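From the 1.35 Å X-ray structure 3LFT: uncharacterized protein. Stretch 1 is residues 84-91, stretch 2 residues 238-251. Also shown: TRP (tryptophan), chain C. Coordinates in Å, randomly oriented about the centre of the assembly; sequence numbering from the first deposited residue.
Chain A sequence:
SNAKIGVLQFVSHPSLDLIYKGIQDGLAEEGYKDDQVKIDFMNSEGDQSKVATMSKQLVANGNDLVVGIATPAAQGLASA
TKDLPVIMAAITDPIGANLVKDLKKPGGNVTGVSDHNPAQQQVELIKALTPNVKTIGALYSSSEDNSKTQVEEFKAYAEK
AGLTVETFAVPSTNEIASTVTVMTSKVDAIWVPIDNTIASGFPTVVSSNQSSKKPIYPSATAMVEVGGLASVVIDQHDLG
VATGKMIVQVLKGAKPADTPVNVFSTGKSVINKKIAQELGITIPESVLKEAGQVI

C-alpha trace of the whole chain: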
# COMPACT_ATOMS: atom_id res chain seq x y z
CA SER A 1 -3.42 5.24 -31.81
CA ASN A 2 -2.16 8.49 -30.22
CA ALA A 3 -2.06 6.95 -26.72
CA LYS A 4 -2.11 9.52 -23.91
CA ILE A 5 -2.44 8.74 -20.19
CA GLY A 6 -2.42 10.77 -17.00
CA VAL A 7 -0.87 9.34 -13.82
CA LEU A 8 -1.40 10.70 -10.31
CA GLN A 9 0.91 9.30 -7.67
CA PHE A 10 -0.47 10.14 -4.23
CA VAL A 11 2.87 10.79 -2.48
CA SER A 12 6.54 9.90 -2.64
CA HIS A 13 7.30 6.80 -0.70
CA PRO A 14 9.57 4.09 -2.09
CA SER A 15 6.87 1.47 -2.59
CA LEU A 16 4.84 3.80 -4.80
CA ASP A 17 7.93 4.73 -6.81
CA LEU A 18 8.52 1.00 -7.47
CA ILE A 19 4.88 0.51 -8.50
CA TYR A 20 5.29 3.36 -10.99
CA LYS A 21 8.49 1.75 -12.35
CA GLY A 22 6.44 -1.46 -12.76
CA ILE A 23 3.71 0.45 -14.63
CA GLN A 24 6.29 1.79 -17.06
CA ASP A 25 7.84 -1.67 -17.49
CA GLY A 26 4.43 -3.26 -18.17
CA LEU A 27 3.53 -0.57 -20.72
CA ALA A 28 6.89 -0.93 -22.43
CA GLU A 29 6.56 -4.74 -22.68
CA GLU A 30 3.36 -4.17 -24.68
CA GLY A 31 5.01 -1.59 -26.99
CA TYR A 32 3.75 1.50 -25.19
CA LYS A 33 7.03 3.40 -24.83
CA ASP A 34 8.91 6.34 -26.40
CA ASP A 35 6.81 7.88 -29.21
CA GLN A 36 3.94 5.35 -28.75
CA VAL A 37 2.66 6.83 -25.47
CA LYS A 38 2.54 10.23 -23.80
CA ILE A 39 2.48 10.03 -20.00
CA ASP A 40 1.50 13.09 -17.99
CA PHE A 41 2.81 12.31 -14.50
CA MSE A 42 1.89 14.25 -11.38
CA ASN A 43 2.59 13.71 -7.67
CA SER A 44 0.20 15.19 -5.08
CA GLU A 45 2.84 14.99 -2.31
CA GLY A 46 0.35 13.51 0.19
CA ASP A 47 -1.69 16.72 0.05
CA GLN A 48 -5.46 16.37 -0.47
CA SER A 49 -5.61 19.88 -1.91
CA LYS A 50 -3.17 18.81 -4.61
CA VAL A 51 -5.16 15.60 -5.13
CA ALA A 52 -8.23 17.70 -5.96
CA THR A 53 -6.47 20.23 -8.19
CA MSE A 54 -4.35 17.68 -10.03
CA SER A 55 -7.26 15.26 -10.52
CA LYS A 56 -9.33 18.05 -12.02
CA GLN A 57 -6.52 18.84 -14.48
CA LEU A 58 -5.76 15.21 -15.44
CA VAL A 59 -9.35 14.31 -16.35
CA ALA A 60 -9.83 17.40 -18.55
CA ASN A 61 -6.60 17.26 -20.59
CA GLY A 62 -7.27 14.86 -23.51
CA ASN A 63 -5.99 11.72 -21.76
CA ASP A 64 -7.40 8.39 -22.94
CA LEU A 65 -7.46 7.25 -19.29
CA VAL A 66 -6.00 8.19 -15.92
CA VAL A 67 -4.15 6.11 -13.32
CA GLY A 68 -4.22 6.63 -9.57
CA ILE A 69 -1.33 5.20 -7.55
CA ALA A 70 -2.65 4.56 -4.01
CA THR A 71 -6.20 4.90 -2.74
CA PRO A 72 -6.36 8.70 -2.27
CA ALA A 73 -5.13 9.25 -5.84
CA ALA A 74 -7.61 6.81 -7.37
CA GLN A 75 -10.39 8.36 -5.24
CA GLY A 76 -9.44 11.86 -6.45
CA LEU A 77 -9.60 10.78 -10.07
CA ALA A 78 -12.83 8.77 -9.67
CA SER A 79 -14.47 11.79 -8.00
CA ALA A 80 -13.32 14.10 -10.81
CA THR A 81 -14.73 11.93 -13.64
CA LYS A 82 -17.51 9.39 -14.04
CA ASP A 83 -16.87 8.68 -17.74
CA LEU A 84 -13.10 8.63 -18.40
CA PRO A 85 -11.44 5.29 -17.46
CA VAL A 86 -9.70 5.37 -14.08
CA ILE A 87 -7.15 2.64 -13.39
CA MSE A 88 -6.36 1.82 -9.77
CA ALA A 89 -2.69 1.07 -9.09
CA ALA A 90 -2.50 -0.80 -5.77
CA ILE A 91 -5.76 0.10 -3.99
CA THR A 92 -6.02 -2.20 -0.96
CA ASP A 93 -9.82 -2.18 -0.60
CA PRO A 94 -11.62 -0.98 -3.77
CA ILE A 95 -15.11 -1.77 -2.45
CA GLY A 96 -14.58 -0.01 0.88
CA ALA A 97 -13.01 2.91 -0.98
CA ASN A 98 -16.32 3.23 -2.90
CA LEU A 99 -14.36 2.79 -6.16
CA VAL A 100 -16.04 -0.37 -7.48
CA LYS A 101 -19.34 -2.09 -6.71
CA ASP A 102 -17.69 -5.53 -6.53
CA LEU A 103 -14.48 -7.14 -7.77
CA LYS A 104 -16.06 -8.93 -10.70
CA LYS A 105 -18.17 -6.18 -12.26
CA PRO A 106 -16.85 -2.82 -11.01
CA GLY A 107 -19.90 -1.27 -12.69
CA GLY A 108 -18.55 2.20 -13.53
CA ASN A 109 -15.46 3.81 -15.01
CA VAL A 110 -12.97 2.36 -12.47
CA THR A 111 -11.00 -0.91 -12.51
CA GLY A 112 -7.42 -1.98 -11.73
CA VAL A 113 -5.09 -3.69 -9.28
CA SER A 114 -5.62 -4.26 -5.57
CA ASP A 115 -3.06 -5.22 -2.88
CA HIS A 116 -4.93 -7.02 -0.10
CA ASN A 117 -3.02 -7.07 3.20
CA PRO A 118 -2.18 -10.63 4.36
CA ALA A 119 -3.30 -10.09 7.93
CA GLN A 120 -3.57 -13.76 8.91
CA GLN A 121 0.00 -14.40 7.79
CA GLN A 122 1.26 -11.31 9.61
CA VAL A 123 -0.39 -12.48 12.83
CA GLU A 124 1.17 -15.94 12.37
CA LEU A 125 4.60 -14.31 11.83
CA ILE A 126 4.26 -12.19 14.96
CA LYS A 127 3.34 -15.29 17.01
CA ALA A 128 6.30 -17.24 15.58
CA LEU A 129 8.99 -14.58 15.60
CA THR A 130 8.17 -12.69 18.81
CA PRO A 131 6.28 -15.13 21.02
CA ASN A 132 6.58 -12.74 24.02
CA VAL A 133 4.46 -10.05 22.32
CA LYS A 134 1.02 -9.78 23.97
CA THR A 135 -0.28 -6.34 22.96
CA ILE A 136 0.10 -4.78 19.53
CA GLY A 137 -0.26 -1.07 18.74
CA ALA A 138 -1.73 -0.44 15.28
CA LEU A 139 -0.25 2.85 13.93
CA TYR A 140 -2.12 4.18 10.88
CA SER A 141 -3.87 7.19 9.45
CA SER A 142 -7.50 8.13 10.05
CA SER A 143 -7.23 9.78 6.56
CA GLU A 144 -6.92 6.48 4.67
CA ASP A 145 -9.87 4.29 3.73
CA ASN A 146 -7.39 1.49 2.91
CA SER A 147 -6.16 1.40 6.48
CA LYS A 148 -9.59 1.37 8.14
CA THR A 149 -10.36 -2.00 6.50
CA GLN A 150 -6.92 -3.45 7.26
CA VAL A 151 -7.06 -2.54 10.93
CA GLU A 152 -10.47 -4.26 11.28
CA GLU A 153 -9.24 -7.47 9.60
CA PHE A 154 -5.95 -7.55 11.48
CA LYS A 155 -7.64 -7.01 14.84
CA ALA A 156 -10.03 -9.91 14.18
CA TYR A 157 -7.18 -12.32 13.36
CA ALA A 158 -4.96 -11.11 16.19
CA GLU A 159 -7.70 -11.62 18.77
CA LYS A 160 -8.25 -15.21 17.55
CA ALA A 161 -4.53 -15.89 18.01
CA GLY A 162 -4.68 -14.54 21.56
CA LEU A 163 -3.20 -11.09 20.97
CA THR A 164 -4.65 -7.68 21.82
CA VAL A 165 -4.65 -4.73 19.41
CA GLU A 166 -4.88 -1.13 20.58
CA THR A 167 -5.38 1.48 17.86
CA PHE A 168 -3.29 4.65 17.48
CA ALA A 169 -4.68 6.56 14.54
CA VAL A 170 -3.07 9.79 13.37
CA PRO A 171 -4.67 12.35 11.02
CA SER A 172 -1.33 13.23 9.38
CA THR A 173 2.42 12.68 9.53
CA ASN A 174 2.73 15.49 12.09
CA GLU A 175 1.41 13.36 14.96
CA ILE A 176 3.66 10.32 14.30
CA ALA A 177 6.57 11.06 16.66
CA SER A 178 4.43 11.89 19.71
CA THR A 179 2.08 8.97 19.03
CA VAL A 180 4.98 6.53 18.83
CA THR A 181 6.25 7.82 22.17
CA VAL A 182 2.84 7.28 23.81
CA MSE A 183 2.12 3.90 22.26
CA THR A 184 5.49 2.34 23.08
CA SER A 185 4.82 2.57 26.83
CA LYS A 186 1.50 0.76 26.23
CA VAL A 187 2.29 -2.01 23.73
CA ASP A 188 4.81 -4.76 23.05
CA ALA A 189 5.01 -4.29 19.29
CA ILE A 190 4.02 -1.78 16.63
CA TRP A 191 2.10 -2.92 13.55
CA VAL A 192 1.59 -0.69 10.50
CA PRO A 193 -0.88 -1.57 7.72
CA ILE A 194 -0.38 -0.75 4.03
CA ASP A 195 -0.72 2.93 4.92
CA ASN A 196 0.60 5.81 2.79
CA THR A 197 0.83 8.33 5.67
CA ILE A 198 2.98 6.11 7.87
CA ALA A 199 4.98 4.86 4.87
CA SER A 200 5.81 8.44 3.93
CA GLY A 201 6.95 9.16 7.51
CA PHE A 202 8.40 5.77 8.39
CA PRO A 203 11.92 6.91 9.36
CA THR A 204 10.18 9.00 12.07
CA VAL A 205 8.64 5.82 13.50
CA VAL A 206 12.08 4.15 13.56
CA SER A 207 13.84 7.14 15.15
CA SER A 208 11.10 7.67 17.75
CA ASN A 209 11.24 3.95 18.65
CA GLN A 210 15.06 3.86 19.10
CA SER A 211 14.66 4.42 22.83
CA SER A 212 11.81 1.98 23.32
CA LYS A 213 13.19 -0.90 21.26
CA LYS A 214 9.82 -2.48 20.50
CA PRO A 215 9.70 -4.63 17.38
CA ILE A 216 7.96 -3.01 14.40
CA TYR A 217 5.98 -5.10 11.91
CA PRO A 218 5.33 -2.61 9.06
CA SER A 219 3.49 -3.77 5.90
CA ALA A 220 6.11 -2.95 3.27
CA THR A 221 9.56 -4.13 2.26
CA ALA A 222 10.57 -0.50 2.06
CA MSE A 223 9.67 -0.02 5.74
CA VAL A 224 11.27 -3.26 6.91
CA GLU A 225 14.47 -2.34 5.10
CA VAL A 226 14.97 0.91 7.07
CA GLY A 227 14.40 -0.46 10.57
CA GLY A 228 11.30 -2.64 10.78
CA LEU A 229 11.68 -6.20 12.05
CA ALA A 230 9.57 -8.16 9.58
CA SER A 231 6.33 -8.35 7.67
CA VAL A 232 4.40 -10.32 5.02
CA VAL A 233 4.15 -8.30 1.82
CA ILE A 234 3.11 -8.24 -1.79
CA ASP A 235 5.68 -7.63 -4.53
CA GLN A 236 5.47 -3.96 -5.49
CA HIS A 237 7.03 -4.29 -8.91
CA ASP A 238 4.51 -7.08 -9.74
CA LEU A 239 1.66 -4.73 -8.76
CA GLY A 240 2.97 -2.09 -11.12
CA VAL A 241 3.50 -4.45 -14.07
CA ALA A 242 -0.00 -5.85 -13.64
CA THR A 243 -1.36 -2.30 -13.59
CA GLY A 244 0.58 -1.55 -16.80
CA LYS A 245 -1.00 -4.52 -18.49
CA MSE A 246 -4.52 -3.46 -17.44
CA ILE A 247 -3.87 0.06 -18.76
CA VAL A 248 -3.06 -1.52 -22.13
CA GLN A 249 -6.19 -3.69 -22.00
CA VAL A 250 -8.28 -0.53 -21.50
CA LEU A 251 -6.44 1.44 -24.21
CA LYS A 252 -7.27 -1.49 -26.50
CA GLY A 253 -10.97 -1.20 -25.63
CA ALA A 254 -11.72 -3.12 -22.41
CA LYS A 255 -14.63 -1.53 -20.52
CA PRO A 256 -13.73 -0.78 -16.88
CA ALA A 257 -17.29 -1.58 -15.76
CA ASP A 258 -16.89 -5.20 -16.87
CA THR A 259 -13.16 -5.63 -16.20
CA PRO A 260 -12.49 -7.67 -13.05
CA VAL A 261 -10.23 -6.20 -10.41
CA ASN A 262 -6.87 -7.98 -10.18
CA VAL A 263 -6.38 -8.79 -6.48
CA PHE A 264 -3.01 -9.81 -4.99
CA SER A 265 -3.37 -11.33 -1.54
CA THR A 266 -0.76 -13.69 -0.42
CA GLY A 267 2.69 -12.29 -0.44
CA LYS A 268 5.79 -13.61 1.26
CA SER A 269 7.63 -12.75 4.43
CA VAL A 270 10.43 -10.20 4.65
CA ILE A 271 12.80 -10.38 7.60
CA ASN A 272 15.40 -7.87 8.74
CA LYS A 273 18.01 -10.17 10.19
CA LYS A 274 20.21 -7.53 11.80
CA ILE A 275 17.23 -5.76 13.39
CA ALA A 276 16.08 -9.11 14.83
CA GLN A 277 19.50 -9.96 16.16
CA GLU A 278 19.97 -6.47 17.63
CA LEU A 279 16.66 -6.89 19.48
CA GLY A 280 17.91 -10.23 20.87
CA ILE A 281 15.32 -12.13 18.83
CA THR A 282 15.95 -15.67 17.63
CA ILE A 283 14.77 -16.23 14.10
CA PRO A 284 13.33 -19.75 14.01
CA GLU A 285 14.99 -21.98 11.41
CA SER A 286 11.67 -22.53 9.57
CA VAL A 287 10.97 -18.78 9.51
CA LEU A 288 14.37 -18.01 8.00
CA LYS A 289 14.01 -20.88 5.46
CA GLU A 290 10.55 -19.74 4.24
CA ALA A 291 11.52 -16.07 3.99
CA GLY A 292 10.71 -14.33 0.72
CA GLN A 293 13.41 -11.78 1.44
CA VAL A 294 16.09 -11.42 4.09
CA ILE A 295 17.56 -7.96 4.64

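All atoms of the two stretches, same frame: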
# COMPACT_ATOMS: atom_id res chain seq x y z
N LEU A 84 -14.43 8.97 -17.93
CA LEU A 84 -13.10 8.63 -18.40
C LEU A 84 -12.60 7.41 -17.60
O LEU A 84 -12.75 7.39 -16.39
CB LEU A 84 -12.16 9.82 -18.20
CG LEU A 84 -10.75 9.67 -18.77
CD1 LEU A 84 -10.79 9.69 -20.29
CD2 LEU A 84 -9.85 10.77 -18.22
N PRO A 85 -11.96 6.41 -18.26
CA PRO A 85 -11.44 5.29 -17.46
C PRO A 85 -10.42 5.71 -16.40
O PRO A 85 -9.50 6.49 -16.68
CB PRO A 85 -10.79 4.38 -18.50
CG PRO A 85 -11.51 4.68 -19.78
CD PRO A 85 -11.80 6.16 -19.71
N VAL A 86 -10.60 5.17 -15.20
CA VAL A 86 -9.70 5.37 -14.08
C VAL A 86 -9.13 4.00 -13.69
O VAL A 86 -9.87 3.07 -13.39
CB VAL A 86 -10.44 5.98 -12.89
CG1 VAL A 86 -9.51 6.09 -11.67
CG2 VAL A 86 -11.03 7.36 -13.26
N ILE A 87 -7.81 3.89 -13.72
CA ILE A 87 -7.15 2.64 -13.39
C ILE A 87 -6.51 2.76 -12.01
O ILE A 87 -5.65 3.63 -11.79
CB ILE A 87 -6.07 2.27 -14.43
CG1 ILE A 87 -6.62 2.33 -15.87
CG2 ILE A 87 -5.49 0.89 -14.13
CD1 ILE A 87 -7.90 1.54 -16.17
N MSE A 88 -6.94 1.90 -11.09
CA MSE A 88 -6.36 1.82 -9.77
C MSE A 88 -5.02 1.10 -9.81
O MSE A 88 -4.92 -0.01 -10.35
CB MSE A 88 -7.27 1.00 -8.86
CG MSE A 88 -8.70 1.55 -8.70
SE MSE A 88 -9.81 0.43 -7.55
CE MSE A 88 -9.71 -1.25 -8.50
N ALA A 89 -3.98 1.74 -9.25
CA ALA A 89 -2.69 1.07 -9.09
C ALA A 89 -2.43 0.85 -7.60
O ALA A 89 -1.98 1.77 -6.88
CB ALA A 89 -1.58 1.89 -9.70
N ALA A 90 -2.71 -0.38 -7.16
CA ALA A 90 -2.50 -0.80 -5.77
C ALA A 90 -3.43 -0.10 -4.78
O ALA A 90 -3.00 0.66 -3.90
CB ALA A 90 -1.02 -0.67 -5.36
N ILE A 91 -4.73 -0.38 -4.92
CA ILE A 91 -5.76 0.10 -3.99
C ILE A 91 -6.13 -1.12 -3.14
O ILE A 91 -6.63 -2.12 -3.64
CB ILE A 91 -6.98 0.62 -4.78
CG1 ILE A 91 -6.76 2.06 -5.27
CG2 ILE A 91 -8.25 0.61 -3.92
CD1 ILE A 91 -5.40 2.40 -5.90
N ASP A 238 5.61 -6.28 -9.14
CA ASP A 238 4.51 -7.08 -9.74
C ASP A 238 3.19 -6.31 -9.81
O ASP A 238 2.46 -6.41 -10.80
CB ASP A 238 4.31 -8.41 -8.98
CG ASP A 238 5.40 -9.43 -9.23
OD1 ASP A 238 6.18 -9.30 -10.20
OD2 ASP A 238 5.46 -10.40 -8.44
N LEU A 239 2.87 -5.57 -8.76
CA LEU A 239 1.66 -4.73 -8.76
C LEU A 239 1.70 -3.73 -9.89
O LEU A 239 0.71 -3.51 -10.60
CB LEU A 239 1.47 -4.00 -7.43
CG LEU A 239 1.17 -4.87 -6.21
CD1 LEU A 239 1.31 -4.04 -4.95
CD2 LEU A 239 -0.22 -5.50 -6.34
N GLY A 240 2.86 -3.10 -10.07
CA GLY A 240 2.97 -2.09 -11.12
C GLY A 240 2.88 -2.70 -12.51
O GLY A 240 2.19 -2.17 -13.39
N VAL A 241 3.59 -3.81 -12.75
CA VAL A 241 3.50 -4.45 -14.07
C VAL A 241 2.07 -4.86 -14.39
O VAL A 241 1.58 -4.63 -15.51
CB VAL A 241 4.45 -5.68 -14.16
CG1 VAL A 241 4.27 -6.43 -15.48
CG2 VAL A 241 5.89 -5.22 -14.02
N ALA A 242 1.37 -5.42 -13.41
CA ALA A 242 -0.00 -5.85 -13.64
C ALA A 242 -0.90 -4.65 -13.95
O ALA A 242 -1.80 -4.73 -14.78
CB ALA A 242 -0.53 -6.61 -12.42
N THR A 243 -0.63 -3.52 -13.30
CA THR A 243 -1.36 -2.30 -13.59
C THR A 243 -1.06 -1.86 -15.02
O THR A 243 -1.98 -1.48 -15.76
CB THR A 243 -0.98 -1.18 -12.62
OG1 THR A 243 -1.26 -1.57 -11.27
CG2 THR A 243 -1.75 0.09 -12.93
N GLY A 244 0.22 -1.89 -15.41
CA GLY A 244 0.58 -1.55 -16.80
C GLY A 244 -0.19 -2.37 -17.82
O GLY A 244 -0.69 -1.84 -18.83
N LYS A 245 -0.27 -3.67 -17.58
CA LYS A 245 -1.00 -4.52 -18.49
C LYS A 245 -2.48 -4.22 -18.55
O LYS A 245 -3.07 -4.28 -19.63
CB LYS A 245 -0.73 -5.98 -18.18
CG LYS A 245 0.70 -6.31 -18.57
CD LYS A 245 1.11 -7.73 -18.28
CE LYS A 245 2.56 -7.94 -18.70
NZ LYS A 245 2.76 -7.82 -20.17
N MSE A 246 -3.10 -3.85 -17.43
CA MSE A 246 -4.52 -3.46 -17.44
C MSE A 246 -4.72 -2.12 -18.14
O MSE A 246 -5.73 -1.96 -18.83
CB MSE A 246 -5.11 -3.42 -16.02
CG MSE A 246 -5.12 -4.81 -15.39
SE MSE A 246 -6.08 -4.85 -13.72
CE MSE A 246 -7.88 -4.80 -14.44
N ILE A 247 -3.77 -1.19 -18.01
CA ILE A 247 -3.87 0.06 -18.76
C ILE A 247 -3.93 -0.27 -20.25
O ILE A 247 -4.75 0.31 -20.97
CB ILE A 247 -2.65 0.94 -18.46
CG1 ILE A 247 -2.72 1.47 -17.03
CG2 ILE A 247 -2.57 2.09 -19.44
CD1 ILE A 247 -1.39 2.06 -16.54
N VAL A 248 -3.07 -1.17 -20.72
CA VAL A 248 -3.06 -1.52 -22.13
C VAL A 248 -4.38 -2.17 -22.53
O VAL A 248 -4.93 -1.86 -23.60
CB VAL A 248 -1.86 -2.43 -22.45
CG1 VAL A 248 -1.96 -3.01 -23.86
CG2 VAL A 248 -0.56 -1.63 -22.28
N GLN A 249 -4.91 -3.06 -21.69
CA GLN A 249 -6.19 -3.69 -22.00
C GLN A 249 -7.27 -2.62 -22.23
O GLN A 249 -8.11 -2.76 -23.15
CB GLN A 249 -6.64 -4.57 -20.84
CG GLN A 249 -6.12 -5.96 -20.77
CD GLN A 249 -6.86 -6.68 -19.66
OE1 GLN A 249 -7.97 -7.23 -19.86
NE2 GLN A 249 -6.30 -6.64 -18.47
N VAL A 250 -7.28 -1.59 -21.40
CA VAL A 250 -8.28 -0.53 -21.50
C VAL A 250 -8.02 0.36 -22.70
O VAL A 250 -8.95 0.70 -23.43
CB VAL A 250 -8.45 0.24 -20.16
CG1 VAL A 250 -9.43 1.42 -20.33
CG2 VAL A 250 -8.96 -0.71 -19.06
N LEU A 251 -6.75 0.69 -22.99
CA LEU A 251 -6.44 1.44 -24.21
C LEU A 251 -6.97 0.71 -25.43
O LEU A 251 -7.48 1.36 -26.36
CB LEU A 251 -4.94 1.70 -24.34
CG LEU A 251 -4.33 2.65 -23.32
CD1 LEU A 251 -2.82 2.65 -23.43
CD2 LEU A 251 -4.91 4.06 -23.44
N TRP C . -2.32 -0.09 -1.24
CA TRP C . -2.14 1.31 -0.75
C TRP C . -3.42 2.06 -0.86
O TRP C . -3.42 3.30 -0.87
CB TRP C . -1.00 2.00 -1.52
CG TRP C . 0.31 1.28 -1.33
CD1 TRP C . 0.93 0.38 -2.21
CD2 TRP C . 1.18 1.37 -0.16
NE1 TRP C . 2.10 -0.07 -1.65
CE2 TRP C . 2.30 0.46 -0.45
CE3 TRP C . 1.09 2.06 1.02
CZ2 TRP C . 3.29 0.33 0.51
CZ3 TRP C . 2.10 1.90 1.96
CH2 TRP C . 3.19 1.05 1.69
OXT TRP C . -4.48 1.43 -0.95

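Strand 86-89 and helix 238-251 pack against each other almost antiparallel, their N-to-C directions 167° apart and their axes 8.7 Å apart at closest approach. No hydrogen bond crosses between the two stretches. Their contact is mostly one of apolar groups in van der Waals reach, burying 349 Å² summed over both sides, and three residues, Ile87, Thr243 and Val250, account for more than half of that area.

Ile87 is the centre of the strand's contribution, with 86 Å² covered by the helix. Its CA-to-CB bond points toward the helix, whereas that of its neighbour Val86 points away, the alternation expected of an extended chain. Branching at CB lets one residue reach two successive turns. With chi1 and chi2 both m, CD1 of Ile87 lies 3.8 Å from CG2 of Val250, while CG2 of Ile87 lies 4.0 Å from CG2 of Thr243 and 4.1 Å from CG1 of Ile247. The isoleucine thus bridges helix positions 243, 247 and 250, which recur along one side of the helix at the familiar spacing of four and three residues.

Thr243 shows how a polar residue can serve in an apolar contact. Its OG1 donates a hydrogen bond to O of Leu239, one turn earlier, at 2.8 Å, so the buried hydroxyl is satisfied within its own helix; the same carbonyl also accepts the backbone bond from N of Thr243 at 3.0 Å. The methyl is then free to act as a hydrocarbon group, and CG2 of Thr243 comes within 3.7 Å of CB of Ala89. Here the backbones draw close, with CA of Ala89 and CA of Thr243 5.8 Å apart, a spacing well suited to the small side chain of alanine.

Val250 closes the other end of the contact. With its CA-to-CB bond directed toward the strand and chi1 t, it presents both methyls to stretch 1: CG2 meets Ile87 as described, and CG1 of Val250 approaches CB of Pro85 at 3.7 Å. The compact proline ring offers an apolar surface just before the strand begins.

At the opposite end, CB of Ala90 rests 4.1 Å from CD1 of Leu239, a small methyl against a branched apolar side chain. Ala90 combines this packing with a ligand contact: its O accepts a hydrogen bond from N of the bound tryptophan at 2.8 Å. Gly240 and Gly244 take no part in the packing; a CB on either would point away from the strand.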